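Local coordinates for calcium homeostasis modulator protein 5 (Homo sapiens, PDB 7D61) that assembles into an undecameric, cone-shaped large-pore channel of the membrane, whose gating and ion conductance are probably regulated by lipids, at the 1,2-dioctanoyl-sn-glycero-3-phosphate site. Sequence-based numbering; all coordinates share one arbitrary frame.

The 1,2-dioctanoyl-sn-glycero-3-phosphate site. Residues 15-16, 19-20, 22-23, 26, 98, 101-102, 105, 194, 197-198, 201. With PA8 (1,2-dioctanoyl-sn-glycero-3-phosphate), chain B; PA8 (1,2-dioctanoyl-sn-glycero-3-phosphate), chain C.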
ATOM      1  N   LYS A  15      -9.659  35.837   8.333  1.00 99.72           N
ATOM      2  CA  LYS A  15     -10.490  34.935   9.117  1.00 99.72           C
ATOM      3  C   LYS A  15     -11.964  35.307   9.100  1.00 99.72           C
ATOM      4  O   LYS A  15     -12.801  34.470   9.451  1.00 99.72           O
ATOM      5  CB  LYS A  15     -10.002  34.886  10.570  1.00 99.72           C
ATOM      6  CG  LYS A  15     -10.083  36.218  11.298  1.00 99.72           C
ATOM      7  CD  LYS A  15      -9.675  36.074  12.754  1.00 99.72           C
ATOM      8  CE  LYS A  15     -10.585  35.103  13.487  1.00 99.72           C
ATOM      9  NZ  LYS A  15     -11.878  35.734  13.863  1.00 99.72           N
ATOM     10  N   THR A  16     -12.300  36.531   8.706  1.00 93.12           N
ATOM     11  CA  THR A  16     -13.686  36.962   8.608  1.00 93.12           C
ATOM     12  C   THR A  16     -14.312  36.630   7.261  1.00 93.12           C
ATOM     13  O   THR A  16     -15.506  36.884   7.072  1.00 93.12           O
ATOM     14  CB  THR A  16     -13.791  38.468   8.867  1.00 93.12           C
ATOM     15  OG1 THR A  16     -15.132  38.906   8.612  1.00 93.12           O
ATOM     16  CG2 THR A  16     -12.834  39.230   7.968  1.00 93.12           C
ATOM     17  N   GLY A  19     -15.076  32.366   7.566  1.00 87.50           N
ATOM     18  CA  GLY A  19     -16.237  32.093   8.395  1.00 87.50           C
ATOM     19  C   GLY A  19     -17.541  32.320   7.657  1.00 87.50           C
ATOM     20  O   GLY A  19     -18.517  31.593   7.864  1.00 87.50           O
ATOM     21  N   TYR A  20     -17.578  33.330   6.786  1.00 81.99           N
ATOM     22  CA  TYR A  20     -18.766  33.569   5.976  1.00 81.99           C
ATOM     23  C   TYR A  20     -18.832  32.635   4.775  1.00 81.99           C
ATOM     24  O   TYR A  20     -19.929  32.337   4.291  1.00 81.99           O
ATOM     25  CB  TYR A  20     -18.803  35.025   5.513  1.00 81.99           C
ATOM     26  CG  TYR A  20     -19.241  35.996   6.585  1.00 81.99           C
ATOM     27  CD1 TYR A  20     -20.183  35.631   7.536  1.00 81.99           C
ATOM     28  CD2 TYR A  20     -18.714  37.280   6.641  1.00 81.99           C
ATOM     29  CE1 TYR A  20     -20.588  36.518   8.518  1.00 81.99           C
ATOM     30  CE2 TYR A  20     -19.111  38.174   7.619  1.00 81.99           C
ATOM     31  CZ  TYR A  20     -20.048  37.787   8.553  1.00 81.99           C
ATOM     32  OH  TYR A  20     -20.448  38.672   9.527  1.00 81.99           O
ATOM     33  N   PHE A  22     -17.839  29.506   4.951  1.00 83.87           N
ATOM     34  CA  PHE A  22     -18.300  28.251   5.528  1.00 83.87           C
ATOM     35  C   PHE A  22     -19.756  28.323   5.964  1.00 83.87           C
ATOM     36  O   PHE A  22     -20.433  27.291   5.993  1.00 83.87           O
ATOM     37  CB  PHE A  22     -17.420  27.865   6.718  1.00 83.87           C
ATOM     38  CG  PHE A  22     -17.257  26.384   6.896  1.00 83.87           C
ATOM     39  CD1 PHE A  22     -16.589  25.629   5.944  1.00 83.87           C
ATOM     40  CD2 PHE A  22     -17.770  25.746   8.015  1.00 83.87           C
ATOM     41  CE1 PHE A  22     -16.435  24.263   6.103  1.00 83.87           C
ATOM     42  CE2 PHE A  22     -17.620  24.378   8.182  1.00 83.87           C
ATOM     43  CZ  PHE A  22     -16.952  23.637   7.223  1.00 83.87           C
ATOM     44  N   MET A  23     -20.244  29.518   6.303  1.00 78.27           N
ATOM     45  CA  MET A  23     -21.657  29.689   6.615  1.00 78.27           C
ATOM     46  C   MET A  23     -22.520  29.593   5.364  1.00 78.27           C
ATOM     47  O   MET A  23     -23.684  29.188   5.446  1.00 78.27           O
ATOM     48  CB  MET A  23     -21.876  31.033   7.311  1.00 78.27           C
ATOM     49  CG  MET A  23     -23.130  31.109   8.158  1.00 78.27           C
ATOM     50  SD  MET A  23     -23.632  32.808   8.490  1.00 78.27           S
ATOM     51  CE  MET A  23     -22.354  33.327   9.629  1.00 78.27           C
ATOM     52  N   LEU A  26     -22.659  25.709   4.044  1.00 76.01           N
ATOM     53  CA  LEU A  26     -23.496  24.815   4.831  1.00 76.01           C
ATOM     54  C   LEU A  26     -24.979  25.030   4.576  1.00 76.01           C
ATOM     55  O   LEU A  26     -25.765  24.085   4.712  1.00 76.01           O
ATOM     56  CB  LEU A  26     -23.207  24.995   6.323  1.00 76.01           C
ATOM     57  CG  LEU A  26     -21.957  24.300   6.865  1.00 76.01           C
ATOM     58  CD1 LEU A  26     -21.677  24.750   8.287  1.00 76.01           C
ATOM     59  CD2 LEU A  26     -22.111  22.790   6.797  1.00 76.01           C
ATOM     60  N   TYR A  98     -27.412  51.693  19.497  1.00 73.50           N
ATOM     61  CA  TYR A  98     -26.347  51.402  18.544  1.00 73.50           C
ATOM     62  C   TYR A  98     -25.779  50.007  18.766  1.00 73.50           C
ATOM     63  O   TYR A  98     -25.412  49.321  17.805  1.00 73.50           O
ATOM     64  CB  TYR A  98     -25.246  52.460  18.645  1.00 73.50           C
ATOM     65  CG  TYR A  98     -24.053  52.215  17.741  1.00 73.50           C
ATOM     66  CD1 TYR A  98     -24.085  52.590  16.404  1.00 73.50           C
ATOM     67  CD2 TYR A  98     -22.888  51.631  18.230  1.00 73.50           C
ATOM     68  CE1 TYR A  98     -22.999  52.373  15.575  1.00 73.50           C
ATOM     69  CE2 TYR A  98     -21.800  51.407  17.409  1.00 73.50           C
ATOM     70  CZ  TYR A  98     -21.860  51.782  16.086  1.00 73.50           C
ATOM     71  OH  TYR A  98     -20.776  51.565  15.268  1.00 73.50           O
ATOM     72  N   GLY A 101     -28.661  47.485  17.848  1.00 66.15           N
ATOM     73  CA  GLY A 101     -28.752  47.385  16.405  1.00 66.15           C
ATOM     74  C   GLY A 101     -27.581  46.669  15.771  1.00 66.15           C
ATOM     75  O   GLY A 101     -27.724  46.120  14.676  1.00 66.15           O
ATOM     76  N   GLN A 102     -26.427  46.658  16.436  1.00 65.57           N
ATOM     77  CA  GLN A 102     -25.274  45.924  15.937  1.00 65.57           C
ATOM     78  C   GLN A 102     -25.390  44.425  16.182  1.00 65.57           C
ATOM     79  O   GLN A 102     -24.780  43.642  15.448  1.00 65.57           O
ATOM     80  CB  GLN A 102     -23.997  46.463  16.585  1.00 65.57           C
ATOM     81  CG  GLN A 102     -22.732  46.225  15.783  1.00 65.57           C
ATOM     82  CD  GLN A 102     -21.490  46.711  16.503  1.00 65.57           C
ATOM     83  OE1 GLN A 102     -21.568  47.550  17.401  1.00 65.57           O
ATOM     84  NE2 GLN A 102     -20.334  46.190  16.109  1.00 65.57           N
ATOM     85  N   LEU A 105     -28.188  43.188  13.259  1.00 58.20           N
ATOM     86  CA  LEU A 105     -27.701  43.135  11.885  1.00 58.20           C
ATOM     87  C   LEU A 105     -26.619  42.079  11.701  1.00 58.20           C
ATOM     88  O   LEU A 105     -26.432  41.575  10.590  1.00 58.20           O
ATOM     89  CB  LEU A 105     -27.176  44.505  11.454  1.00 58.20           C
ATOM     90  CG  LEU A 105     -28.174  45.663  11.386  1.00 58.20           C
ATOM     91  CD1 LEU A 105     -27.535  46.876  10.735  1.00 58.20           C
ATOM     92  CD2 LEU A 105     -29.439  45.261  10.648  1.00 58.20           C
ATOM     93  N   SER A 194     -25.735  46.250   3.211  1.00 50.08           N
ATOM     94  CA  SER A 194     -24.683  45.896   4.157  1.00 50.08           C
ATOM     95  C   SER A 194     -23.443  46.759   3.972  1.00 50.08           C
ATOM     96  O   SER A 194     -22.707  46.996   4.935  1.00 50.08           O
ATOM     97  CB  SER A 194     -24.323  44.420   4.013  1.00 50.08           C
ATOM     98  OG  SER A 194     -23.161  44.105   4.754  1.00 50.08           O
ATOM     99  N   THR A 197     -24.439  50.614   5.511  1.00 50.25           N
ATOM    100  CA  THR A 197     -24.400  50.807   6.954  1.00 50.25           C
ATOM    101  C   THR A 197     -23.016  50.589   7.544  1.00 50.25           C
ATOM    102  O   THR A 197     -22.733  51.109   8.628  1.00 50.25           O
ATOM    103  CB  THR A 197     -25.392  49.869   7.648  1.00 50.25           C
ATOM    104  OG1 THR A 197     -24.999  48.509   7.431  1.00 50.25           O
ATOM    105  CG2 THR A 197     -26.794  50.080   7.107  1.00 50.25           C
ATOM    106  N   THR A 198     -22.154  49.832   6.865  1.00 51.21           N
ATOM    107  CA  THR A 198     -20.788  49.647   7.339  1.00 51.21           C
ATOM    108  C   THR A 198     -19.928  50.866   7.030  1.00 51.21           C
ATOM    109  O   THR A 198     -19.118  51.284   7.864  1.00 51.21           O
ATOM    110  CB  THR A 198     -20.189  48.385   6.715  1.00 51.21           C
ATOM    111  OG1 THR A 198     -21.057  47.275   6.969  1.00 51.21           O
ATOM    112  CG2 THR A 198     -18.824  48.078   7.301  1.00 51.21           C
ATOM    113  N   ALA A 201     -20.912  53.731   9.386  1.00 52.53           N
ATOM    114  CA  ALA A 201     -20.405  53.578  10.743  1.00 52.53           C
ATOM    115  C   ALA A 201     -18.932  53.951  10.840  1.00 52.53           C
ATOM    116  O   ALA A 201     -18.490  54.452  11.879  1.00 52.53           O
ATOM    117  CB  ALA A 201     -20.620  52.145  11.225  1.00 52.53           C
TER
HETATM  118  O1  PA8 B 303     -17.480  45.075  12.376  1.00 73.08           O
HETATM  119  O2  PA8 B 303     -17.694  46.825  14.096  1.00 73.08           O
HETATM  120  P1  PA8 B 303     -18.010  46.459  12.665  1.00 73.08           P
HETATM  121  O3  PA8 B 303     -17.355  47.453  11.737  1.00 73.08           O
HETATM  122  O4  PA8 B 303     -19.641  46.484  12.432  1.00 73.08           O
HETATM  123  C1  PA8 B 303     -20.236  47.666  11.982  1.00 73.08           C
HETATM  124  C2  PA8 B 303     -21.733  47.584  12.269  1.00 73.08           C
HETATM  125  C3  PA8 B 303     -22.213  48.912  12.852  1.00 73.08           C
HETATM  126  O5  PA8 B 303     -23.195  49.446  12.013  1.00 73.08           O
HETATM  127  C4  PA8 B 303     -24.494  49.318  12.512  1.00 73.08           C
HETATM  128  O6  PA8 B 303     -25.019  48.258  12.519  1.00 73.08           O
HETATM  129  C5  PA8 B 303     -25.246  50.534  13.044  1.00 73.08           C
HETATM  130  C6  PA8 B 303     -26.752  50.286  13.108  1.00 73.08           C
HETATM  131  C7  PA8 B 303     -27.511  51.433  13.769  1.00 73.08           C
HETATM  132  O7  PA8 B 303     -22.428  47.301  11.086  1.00 73.08           O
HETATM  133  C12 PA8 B 303     -22.850  45.969  10.943  1.00 73.08           C
HETATM  134  O8  PA8 B 303     -22.638  45.172  11.794  1.00 73.08           O
HETATM  135  C13 PA8 B 303     -23.587  45.533   9.678  1.00 73.08           C
HETATM  136  C14 PA8 B 303     -23.602  44.015   9.519  1.00 73.08           C
HETATM  137  C15 PA8 B 303     -24.138  43.564   8.161  1.00 73.08           C
HETATM  138  C16 PA8 B 303     -25.661  43.636   8.075  1.00 73.08           C
HETATM  139  C17 PA8 B 303     -26.230  42.636   7.069  1.00 73.08           C
HETATM  140  C18 PA8 B 303     -27.732  42.810   6.855  1.00 73.08           C
HETATM  141  C19 PA8 B 303     -28.273  41.900   5.754  1.00 73.08           C
HETATM  142  O1  PA8 C 304     -15.916  41.544  12.172  1.00101.53           O
HETATM  143  O2  PA8 C 304     -14.588  39.738  13.194  1.00101.53           O
HETATM  144  P1  PA8 C 304     -15.984  40.269  12.977  1.00101.53           P
HETATM  145  O3  PA8 C 304     -16.628  40.551  14.314  1.00101.53           O
HETATM  146  O4  PA8 C 304     -16.881  39.154  12.159  1.00101.53           O
HETATM  147  C1  PA8 C 304     -17.407  38.066  12.866  1.00101.53           C
HETATM  148  C2  PA8 C 304     -16.848  36.783  12.257  1.00101.53           C
HETATM  149  C3  PA8 C 304     -15.475  36.492  12.859  1.00101.53           C
HETATM  150  O5  PA8 C 304     -15.551  35.291  13.576  1.00101.53           O
HETATM  151  C4  PA8 C 304     -14.718  34.267  13.104  1.00101.53           C
HETATM  152  O6  PA8 C 304     -13.916  34.487  12.260  1.00101.53           O
HETATM  153  C5  PA8 C 304     -14.847  32.861  13.688  1.00101.53           C
HETATM  154  C6  PA8 C 304     -14.919  31.775  12.616  1.00101.53           C
HETATM  155  C7  PA8 C 304     -13.559  31.153  12.308  1.00101.53           C
HETATM  156  O7  PA8 C 304     -17.715  35.718  12.532  1.00101.53           O
HETATM  157  C12 PA8 C 304     -17.945  34.845  11.462  1.00101.53           C
HETATM  158  O8  PA8 C 304     -17.265  34.888  10.491  1.00101.53           O
HETATM  159  C13 PA8 C 304     -19.073  33.820  11.545  1.00101.53           C
HETATM  160  C14 PA8 C 304     -18.543  32.394  11.665  1.00101.53           C
HETATM  161  C15 PA8 C 304     -19.661  31.356  11.661  1.00101.53           C
HETATM  162  C16 PA8 C 304     -19.139  29.951  11.377  1.00101.53           C
HETATM  163  C17 PA8 C 304     -20.179  28.877  11.681  1.00101.53           C
HETATM  164  C18 PA8 C 304     -19.812  27.529  11.066  1.00101.53           C
HETATM  165  C19 PA8 C 304     -20.693  26.397  11.588  1.00101.53           C
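Two PA8 molecules, perhaps carried over from purification or the membrane, occupy a phosphatidate-binding site, held by a polar contact at an ester and by apolar packing along the acyl chains. At the chain C lipid, CG of Lys15 sits between backbone N and carbonyl carbon (chi1 62°), and bends at chi3 and chi4 curl the chain so that NZ donates a hydrogen bond to the ester carbonyl O6 at 2.9 Å. An alanine here would remove this amine and would probably loosen the grip on the ester. The second ester carbonyl, O8, lies over one face of the Tyr20 ring, towards the rim. Met23, its CG anti to the backbone N (chi1 -157°), sets CE in plane at that ring's edge and 3.8 Å from tail carbon C13; Leu26 CD1 touches the tail end, C19.

At the chain B lipid, Gln102 runs extended beyond CG, its methylene CG alongside glycerol C2 and its amide NE2 approaching phosphate O2 at 3.4 Å. Tyr98 brings CE1 to C5 of one tail, and Leu105 CB packs against C16 of the other. Opposite, Thr198 OG1 donates to Ser194 O, 2.6 Å away and nearly along the C=O axis, so its hydrogen is committed within the helix.

The chain C lipid thus lies along S1 (helix 18-38), with Lys15 reaching in from the loop just before it; the chain B lipid lies between helix 95-107, which leads into S3, and helix 178-203 (mostly S4), the two phosphates facing each other near the cytoplasmic ends.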